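PDB 5H3H: abhydrolase domain-containing protein, which probably hydrolyses carboxylic esters as an alpha/beta-hydrolase esterase and may also have perhydrolase activity, forming peracids such as peracetic acid. Local coordinates for residues N33-F37 and Y51-D55; R43-Y49 and V263-K267; Y71-A75 and G100-Y105. All blocks are in the same frame, centred on the assembly; numbering follows the deposited sequence.

Interaction 1 of 3, residues N33-F37 and Y51-D55; sequences NNNMF and YIGVD
The side chain of N34 lies over the backbone of G53 and V54, with N34 CB 3.6 Å from G53 C and 3.6 Å from V54 O. Segment 33-37 enters as loop and tightens into a single 3-10 turn, N34 to F37, held by M36 N to N33 O (3.0 Å) and F37 N to N34 O (3.1 Å). N33, with chi1 p, opens the turn as an Asx turn, its OD1 accepting N35 N at 3.0 Å. F37 then takes the N-cap position of helix 38-46. Segment 51-55 is extended, and CA atoms pair N33 with D55 (5.4 Å) and N34 with G53 (5.0 Å). Within that segment G53 leaves room for the tyrosine hydroxyl, since a CB there would clash with Y51 OH. Y51, chi1 t, reaches F37: F37 CB lies 3.7 Å from Y51 OH, near the plane of the tyrosine ring. In this alpha/beta hydrolase the contact packs the loop after strand 23-27 over the neighbouring parallel strand. A hydrogen bond runs from N34 N to D55 OD1 (3.1 Å, 156°), while D55 OD2 accepts K61 N, so one buried carboxylate ties two loops together through their backbone amides.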
loop_
_atom_site.group_PDB
_atom_site.type_symbol
_atom_site.label_atom_id
_atom_site.label_comp_id
_atom_site.label_asym_id
_atom_site.label_seq_id
_atom_site.Cartn_x
_atom_site.Cartn_y
_atom_site.Cartn_z
ATOM N N ASN B 33 -4.420 27.189 0.195
ATOM C CA ASN B 33 -5.131 26.318 1.161
ATOM C C ASN B 33 -6.424 25.795 0.535
ATOM O O ASN B 33 -6.717 26.160 -0.590
ATOM C CB ASN B 33 -5.368 26.997 2.528
ATOM C CG ASN B 33 -6.196 28.252 2.435
ATOM O OD1 ASN B 33 -7.353 28.204 2.059
ATOM N ND2 ASN B 33 -5.623 29.374 2.845
ATOM N N ASN B 34 -7.166 24.934 1.255
ATOM C CA ASN B 34 -8.418 24.336 0.733
ATOM C C ASN B 34 -9.428 25.327 0.192
ATOM O O ASN B 34 -10.251 24.978 -0.672
ATOM C CB ASN B 34 -9.080 23.404 1.792
ATOM C CG ASN B 34 -10.082 24.111 2.667
ATOM O OD1 ASN B 34 -9.742 24.770 3.710
ATOM N ND2 ASN B 34 -11.338 23.992 2.285
ATOM N N ASN B 35 -9.409 26.564 0.692
ATOM C CA ASN B 35 -10.288 27.602 0.190
ATOM C C ASN B 35 -10.114 27.897 -1.300
ATOM O O ASN B 35 -11.016 28.415 -1.893
ATOM C CB ASN B 35 -10.207 28.947 0.983
ATOM C CG ASN B 35 -10.767 28.842 2.376
ATOM O OD1 ASN B 35 -11.806 28.236 2.589
ATOM N ND2 ASN B 35 -10.078 29.444 3.350
ATOM N N MET B 36 -9.002 27.545 -1.917
ATOM C CA MET B 36 -8.906 27.768 -3.385
ATOM C C MET B 36 -9.972 26.968 -4.169
ATOM O O MET B 36 -10.182 27.240 -5.325
ATOM C CB MET B 36 -7.542 27.400 -3.945
ATOM C CG MET B 36 -7.249 25.942 -3.901
ATOM S SD MET B 36 -5.611 25.478 -4.464
ATOM C CE MET B 36 -6.068 24.321 -5.712
ATOM N N PHE B 37 -10.601 25.971 -3.543
ATOM C CA PHE B 37 -11.585 25.122 -4.225
ATOM C C PHE B 37 -13.014 25.641 -4.054
ATOM O O PHE B 37 -13.984 24.931 -4.417
ATOM C CB PHE B 37 -11.517 23.686 -3.673
ATOM C CG PHE B 37 -10.248 22.961 -3.988
ATOM C CD1 PHE B 37 -9.879 22.723 -5.315
ATOM C CD2 PHE B 37 -9.408 22.510 -2.972
ATOM C CE1 PHE B 37 -8.713 22.033 -5.612
ATOM C CE2 PHE B 37 -8.236 21.838 -3.253
ATOM C CZ PHE B 37 -7.892 21.569 -4.605
ATOM N N TYR B 51 -17.818 17.556 1.000
ATOM C CA TYR B 51 -16.538 18.217 0.730
ATOM C C TYR B 51 -15.604 18.002 1.903
ATOM O O TYR B 51 -15.970 18.263 3.036
ATOM C CB TYR B 51 -16.799 19.716 0.518
ATOM C CG TYR B 51 -15.572 20.534 0.344
ATOM C CD1 TYR B 51 -14.881 20.570 -0.885
ATOM C CD2 TYR B 51 -15.069 21.313 1.405
ATOM C CE1 TYR B 51 -13.772 21.373 -1.045
ATOM C CE2 TYR B 51 -13.930 22.092 1.231
ATOM C CZ TYR B 51 -13.296 22.129 0.019
ATOM O OH TYR B 51 -12.121 22.899 -0.117
ATOM N N ILE B 52 -14.409 17.477 1.651
ATOM C CA ILE B 52 -13.407 17.324 2.660
ATOM C C ILE B 52 -12.159 18.059 2.135
ATOM O O ILE B 52 -11.410 17.511 1.400
ATOM C CB ILE B 52 -13.129 15.859 3.006
ATOM C CG1 ILE B 52 -14.360 15.186 3.655
ATOM C CG2 ILE B 52 -11.950 15.741 3.952
ATOM C CD1 ILE B 52 -14.980 14.149 2.764
ATOM N N GLY B 53 -11.972 19.311 2.537
ATOM C CA GLY B 53 -10.844 20.114 2.039
ATOM C C GLY B 53 -9.793 20.161 3.120
ATOM O O GLY B 53 -10.050 20.758 4.170
ATOM N N VAL B 54 -8.674 19.513 2.878
ATOM C CA VAL B 54 -7.602 19.470 3.853
ATOM C C VAL B 54 -6.694 20.696 3.723
ATOM O O VAL B 54 -6.351 21.116 2.574
ATOM C CB VAL B 54 -6.762 18.202 3.790
ATOM C CG1 VAL B 54 -7.633 16.929 3.805
ATOM C CG2 VAL B 54 -5.855 18.212 2.605
ATOM N N ASP B 55 -6.326 21.301 4.855
ATOM C CA ASP B 55 -5.211 22.302 4.835
ATOM C C ASP B 55 -4.029 21.523 5.276
ATOM O O ASP B 55 -4.081 21.000 6.396
ATOM C CB ASP B 55 -5.432 23.461 5.819
ATOM C CG ASP B 55 -6.538 24.441 5.405
ATOM O OD1 ASP B 55 -7.050 24.400 4.257
ATOM O OD2 ASP B 55 -6.878 25.297 6.238
#

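Interaction 2 of 3, residues R43-Y49 and V263-K267; sequences RLLEEGY and VSYVK
R43 starts the first segment in the last turns of helix 38-46, its CA-to-CB bond directed toward helix 255-267 and its CG 3.8 Å from V263 CG2. The guanidinium carries on past the contact, NH1 forming a salt bridge with E46 OE2 at 2.5 Å and NE another with E260, one turn before S264. L44 comes next, at the closest approach of the two backbones (L44 CA to V263 CA, 6.7 Å). In its m,t rotamer, L44 CD2 sits between two valines on successive positions of one helical face, 4.2 Å from V263 CG2 and 4.1 Å from V266 CG2. The same leucine touches V24 and M26 of strand 23-27, so it fills the space between that strand and helix 255-267. This is the pairing of first and last helices expected of an alpha/beta hydrolase, in which they cover the same face of the central sheet, although 213 residues lie between the two segments. E47 reaches across to the partner helix with chi1 and chi2 both m: its OE2 lies 3.2 Å from K267 CE and makes a long salt bridge to K267 NZ, 3.8 Å away. At G48 the helix ends in a Schellman motif, with phi of 84°, G48 N bonded to L45 O (3.0 Å) and Y49 N to L44 O (2.9 Å). That reversal delivers Y49, chi1 m, whose ring receives V266 CG2 over one face in a CH-pi contact, 3.9 Å from the centroid and 6° off the normal, while Y49 OH rests 3.4 Å from K267 CG.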
loop_
_atom_site.group_PDB
_atom_site.type_symbol
_atom_site.label_atom_id
_atom_site.label_comp_id
_atom_site.label_asym_id
_atom_site.label_seq_id
_atom_site.Cartn_x
_atom_site.Cartn_y
_atom_site.Cartn_z
ATOM N N ARG B 43 -20.647 23.800 -5.804
ATOM C CA ARG B 43 -21.364 22.815 -6.636
ATOM C C ARG B 43 -21.409 21.420 -6.030
ATOM O O ARG B 43 -22.475 20.795 -6.078
ATOM C CB ARG B 43 -20.841 22.762 -8.078
ATOM C CG ARG B 43 -21.762 22.025 -9.082
ATOM C CD ARG B 43 -22.969 22.846 -9.549
ATOM N NE ARG B 43 -22.554 24.201 -9.917
ATOM C CZ ARG B 43 -23.368 25.242 -10.128
ATOM N NH1 ARG B 43 -24.709 25.097 -10.064
ATOM N NH2 ARG B 43 -22.839 26.449 -10.444
ATOM N N LEU B 44 -20.323 20.886 -5.456
ATOM C CA LEU B 44 -20.398 19.526 -4.827
ATOM C C LEU B 44 -21.447 19.477 -3.740
ATOM O O LEU B 44 -22.295 18.519 -3.646
ATOM C CB LEU B 44 -19.045 19.091 -4.267
ATOM C CG LEU B 44 -18.031 18.959 -5.408
ATOM C CD1 LEU B 44 -16.604 19.076 -4.914
ATOM C CD2 LEU B 44 -18.230 17.634 -6.122
ATOM N N LEU B 45 -21.469 20.526 -2.944
ATOM C CA LEU B 45 -22.502 20.637 -1.868
ATOM C C LEU B 45 -23.947 20.714 -2.414
ATOM O O LEU B 45 -24.807 19.952 -1.997
ATOM C CB LEU B 45 -22.205 21.839 -1.000
ATOM C CG LEU B 45 -21.419 21.688 0.304
ATOM C CD1 LEU B 45 -20.711 20.411 0.662
ATOM C CD2 LEU B 45 -20.474 22.857 0.458
ATOM N N GLU B 46 -24.236 21.558 -3.398
ATOM C CA GLU B 46 -25.608 21.488 -3.925
ATOM C C GLU B 46 -25.956 20.141 -4.570
ATOM O O GLU B 46 -27.085 19.723 -4.508
ATOM C CB GLU B 46 -25.983 22.666 -4.784
ATOM C CG GLU B 46 -25.563 22.672 -6.212
ATOM C CD GLU B 46 -26.144 23.866 -6.938
ATOM O OE1 GLU B 46 -27.307 24.188 -6.655
ATOM O OE2 GLU B 46 -25.463 24.480 -7.776
ATOM N N GLU B 47 -24.986 19.415 -5.120
ATOM C CA GLU B 47 -25.289 18.105 -5.750
ATOM C C GLU B 47 -25.335 16.995 -4.693
ATOM O O GLU B 47 -25.500 15.825 -5.033
ATOM C CB GLU B 47 -24.258 17.772 -6.824
ATOM C CG GLU B 47 -24.088 18.845 -7.906
ATOM C CD GLU B 47 -25.127 18.779 -8.988
ATOM O OE1 GLU B 47 -25.911 19.748 -9.168
ATOM O OE2 GLU B 47 -25.150 17.742 -9.647
ATOM N N GLY B 48 -25.142 17.366 -3.425
ATOM C CA GLY B 48 -25.327 16.483 -2.287
ATOM C C GLY B 48 -24.137 15.606 -1.976
ATOM O O GLY B 48 -24.324 14.511 -1.441
ATOM N N TYR B 49 -22.926 16.052 -2.346
ATOM C CA TYR B 49 -21.694 15.372 -1.936
ATOM C C TYR B 49 -21.093 16.039 -0.695
ATOM O O TYR B 49 -21.502 17.117 -0.317
ATOM C CB TYR B 49 -20.710 15.366 -3.122
ATOM C CG TYR B 49 -21.252 14.431 -4.193
ATOM C CD1 TYR B 49 -20.918 13.070 -4.190
ATOM C CD2 TYR B 49 -22.172 14.879 -5.131
ATOM C CE1 TYR B 49 -21.457 12.186 -5.125
ATOM C CE2 TYR B 49 -22.730 14.019 -6.059
ATOM C CZ TYR B 49 -22.371 12.679 -6.058
ATOM O OH TYR B 49 -22.934 11.840 -6.995
ATOM N N VAL B 263 -17.619 17.229 -11.209
ATOM C CA VAL B 263 -18.882 16.758 -10.714
ATOM C C VAL B 263 -19.363 15.512 -11.414
ATOM O O VAL B 263 -19.864 14.604 -10.765
ATOM C CB VAL B 263 -19.957 17.868 -10.842
ATOM C CG1 VAL B 263 -21.369 17.306 -10.686
ATOM C CG2 VAL B 263 -19.662 18.967 -9.804
ATOM N N SER B 264 -19.284 15.533 -12.743
ATOM C CA SER B 264 -19.629 14.383 -13.546
ATOM C C SER B 264 -18.812 13.161 -13.187
ATOM O O SER B 264 -19.365 12.089 -13.082
ATOM C CB SER B 264 -19.413 14.692 -15.037
ATOM O OG SER B 264 -20.254 15.738 -15.479
ATOM N N TYR B 265 -17.494 13.315 -13.041
ATOM C CA TYR B 265 -16.631 12.216 -12.653
ATOM C C TYR B 265 -16.897 11.702 -11.222
ATOM O O TYR B 265 -16.854 10.494 -10.993
ATOM C CB TYR B 265 -15.169 12.611 -12.801
ATOM C CG TYR B 265 -14.176 11.485 -12.849
ATOM C CD1 TYR B 265 -14.144 10.576 -13.933
ATOM C CD2 TYR B 265 -13.258 11.313 -11.838
ATOM C CE1 TYR B 265 -13.205 9.556 -13.975
ATOM C CE2 TYR B 265 -12.338 10.289 -11.859
ATOM C CZ TYR B 265 -12.287 9.403 -12.932
ATOM O OH TYR B 265 -11.339 8.370 -12.923
ATOM N N VAL B 266 -17.171 12.598 -10.276
ATOM C CA VAL B 266 -17.601 12.143 -8.933
ATOM C C VAL B 266 -18.876 11.296 -9.036
ATOM O O VAL B 266 -18.938 10.237 -8.419
ATOM C CB VAL B 266 -17.713 13.245 -7.823
ATOM C CG1 VAL B 266 -16.523 14.205 -7.848
ATOM C CG2 VAL B 266 -19.021 13.998 -7.841
ATOM N N LYS B 267 -19.841 11.755 -9.856
ATOM C CA LYS B 267 -21.076 10.975 -10.182
ATOM C C LYS B 267 -20.810 9.605 -10.854
ATOM O O LYS B 267 -21.431 8.619 -10.479
ATOM C CB LYS B 267 -22.066 11.820 -11.036
ATOM C CG LYS B 267 -22.846 12.887 -10.260
ATOM C CD LYS B 267 -23.478 13.924 -11.180
ATOM C CE LYS B 267 -24.566 14.746 -10.506
ATOM N NZ LYS B 267 -25.923 14.070 -10.470
#

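Interaction 3 of 3, residues Y71-A75 and G100-Y105; sequences YTTMA and GIALKY
Two regular helical segments cross steeply here, 71-75 at the start of helix 71-85 and 100-105 within helix 97-109. Their axes come within 8.4 Å at a signed angle of -76°, and the nearest CA pairs are Y71 with I101 (5.5 Å) and A75 with Y105 (4.4 Å). Small residues permit the approach: A75 CB lies 3.4 Å from Y105 N and 4.0 Å from Y105 CB, and a CB on G100 would clash with Y71 CE2. Y71, chi1 m, turns a ring face to I101, whose CG1 is 4.3 Å from the ring centroid in a CH-pi contact, 24° off the normal. I101 CD1 also meets M74 CB at 4.0 Å. K104, chi1 t, lays its aliphatic chain along the first turn, K104 CG 3.8 Å from Y71 CB and K104 CE 3.4 Å from T72 OG1. Helix 97-109 begins directly after S96, the central residue of a GxSxG pattern consistent with the nucleophile elbow of alpha/beta hydrolases. Y71 also packs on L196 of the peracetic acid pocket. The two segments meet by van der Waals packing and a CH-pi contact, so the crossing depends on close fit more than on directed polar bonds.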
loop_
_atom_site.group_PDB
_atom_site.type_symbol
_atom_site.label_atom_id
_atom_site.label_comp_id
_atom_site.label_asym_id
_atom_site.label_seq_id
_atom_site.Cartn_x
_atom_site.Cartn_y
_atom_site.Cartn_z
ATOM N N TYR B 71 6.786 14.406 0.814
ATOM C CA TYR B 71 5.472 13.830 0.382
ATOM C C TYR B 71 5.144 12.609 1.213
ATOM O O TYR B 71 3.967 12.351 1.471
ATOM C CB TYR B 71 5.460 13.467 -1.078
ATOM C CG TYR B 71 5.407 14.645 -2.065
ATOM C CD1 TYR B 71 5.422 15.976 -1.638
ATOM C CD2 TYR B 71 5.410 14.423 -3.426
ATOM C CE1 TYR B 71 5.421 17.038 -2.565
ATOM C CE2 TYR B 71 5.400 15.483 -4.349
ATOM C CZ TYR B 71 5.418 16.783 -3.898
ATOM O OH TYR B 71 5.377 17.832 -4.786
ATOM N N THR B 72 6.168 11.862 1.650
ATOM C CA THR B 72 5.904 10.717 2.549
ATOM C C THR B 72 5.143 11.177 3.785
ATOM O O THR B 72 4.082 10.663 4.047
ATOM C CB THR B 72 7.176 9.956 2.964
ATOM O OG1 THR B 72 7.779 9.373 1.798
ATOM C CG2 THR B 72 6.844 8.838 4.001
ATOM N N THR B 73 5.688 12.125 4.554
ATOM C CA THR B 73 4.990 12.613 5.755
ATOM C C THR B 73 3.643 13.244 5.401
ATOM O O THR B 73 2.699 13.111 6.103
ATOM C CB THR B 73 5.822 13.689 6.541
ATOM O OG1 THR B 73 7.140 13.197 6.873
ATOM C CG2 THR B 73 5.123 14.072 7.843
ATOM N N MET B 74 3.580 14.024 4.338
ATOM C CA MET B 74 2.303 14.667 3.906
ATOM C C MET B 74 1.209 13.642 3.558
ATOM O O MET B 74 0.036 13.847 3.883
ATOM C CB MET B 74 2.567 15.520 2.638
ATOM C CG MET B 74 3.441 16.782 2.816
ATOM S SD MET B 74 2.615 18.144 3.689
ATOM C CE MET B 74 2.995 17.497 5.293
ATOM N N ALA B 75 1.626 12.608 2.820
ATOM C CA ALA B 75 0.776 11.488 2.472
ATOM C C ALA B 75 0.316 10.760 3.741
ATOM O O ALA B 75 -0.859 10.356 3.828
ATOM C CB ALA B 75 1.489 10.534 1.544
ATOM N N GLY B 100 0.814 15.310 -6.505
ATOM C CA GLY B 100 1.930 14.531 -6.042
ATOM C C GLY B 100 1.659 13.836 -4.728
ATOM O O GLY B 100 2.029 12.651 -4.520
ATOM N N ILE B 101 1.055 14.579 -3.799
ATOM C CA ILE B 101 0.738 14.013 -2.469
ATOM C C ILE B 101 -0.328 12.924 -2.584
ATOM O O ILE B 101 -0.259 11.899 -1.888
ATOM C CB ILE B 101 0.352 15.113 -1.474
ATOM C CG1 ILE B 101 1.539 16.086 -1.244
ATOM C CG2 ILE B 101 -0.157 14.518 -0.147
ATOM C CD1 ILE B 101 1.132 17.389 -0.594
ATOM N N ALA B 102 -1.345 13.155 -3.400
ATOM C CA ALA B 102 -2.354 12.135 -3.645
ATOM C C ALA B 102 -1.771 10.802 -4.140
ATOM O O ALA B 102 -2.146 9.764 -3.636
ATOM C CB ALA B 102 -3.374 12.655 -4.628
ATOM N N LEU B 103 -0.872 10.833 -5.110
ATOM C CA LEU B 103 -0.156 9.641 -5.607
ATOM C C LEU B 103 0.649 8.922 -4.508
ATOM O O LEU B 103 0.559 7.667 -4.363
ATOM C CB LEU B 103 0.749 9.991 -6.805
ATOM C CG LEU B 103 -0.057 10.348 -8.058
ATOM C CD1 LEU B 103 0.733 11.190 -9.059
ATOM C CD2 LEU B 103 -0.566 9.109 -8.777
ATOM N N LYS B 104 1.423 9.708 -3.743
ATOM C CA LYS B 104 2.272 9.172 -2.702
ATOM C C LYS B 104 1.416 8.478 -1.630
ATOM O O LYS B 104 1.827 7.445 -1.085
ATOM C CB LYS B 104 3.061 10.302 -2.027
ATOM C CG LYS B 104 4.204 9.873 -1.115
ATOM C CD LYS B 104 5.164 8.933 -1.808
ATOM C CE LYS B 104 6.611 9.157 -1.378
ATOM N NZ LYS B 104 7.494 8.628 -2.469
ATOM N N TYR B 105 0.271 9.092 -1.327
ATOM C CA TYR B 105 -0.678 8.540 -0.404
ATOM C C TYR B 105 -1.170 7.202 -0.895
ATOM O O TYR B 105 -1.289 6.219 -0.089
ATOM C CB TYR B 105 -1.876 9.441 -0.255
ATOM C CG TYR B 105 -3.048 8.670 0.329
ATOM C CD1 TYR B 105 -3.079 8.284 1.681
ATOM C CD2 TYR B 105 -4.097 8.244 -0.498
ATOM C CE1 TYR B 105 -4.154 7.557 2.210
ATOM C CE2 TYR B 105 -5.141 7.521 0.002
ATOM C CZ TYR B 105 -5.161 7.129 1.358
ATOM O OH TYR B 105 -6.209 6.373 1.852
#

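In the fold
Along the chain, interactions 1 and 2 interleave: 33-37, 43-49 and 51-55 follow one another before 263-267 returns at the C-terminus. Interaction 3 opens after interaction 1 has closed and lies wholly within the long excursion between the halves of interaction 2. Interactions 1 and 2, centres about 15 Å apart, touch through Y51 CB and L45 CD1 (4.0 Å); the centre of interaction 3 is about 16 Å from that of interaction 1 and about 25 Å from that of interaction 2. As in the family, helix pairs 2 and 3 cover opposite sheet faces. Interactions 1 and 3 lie near bound peracetic acid (F37 side chain about 9 Å away, Y71 about 7 Å); interaction 2 joins N- and C-terminal parts farther out.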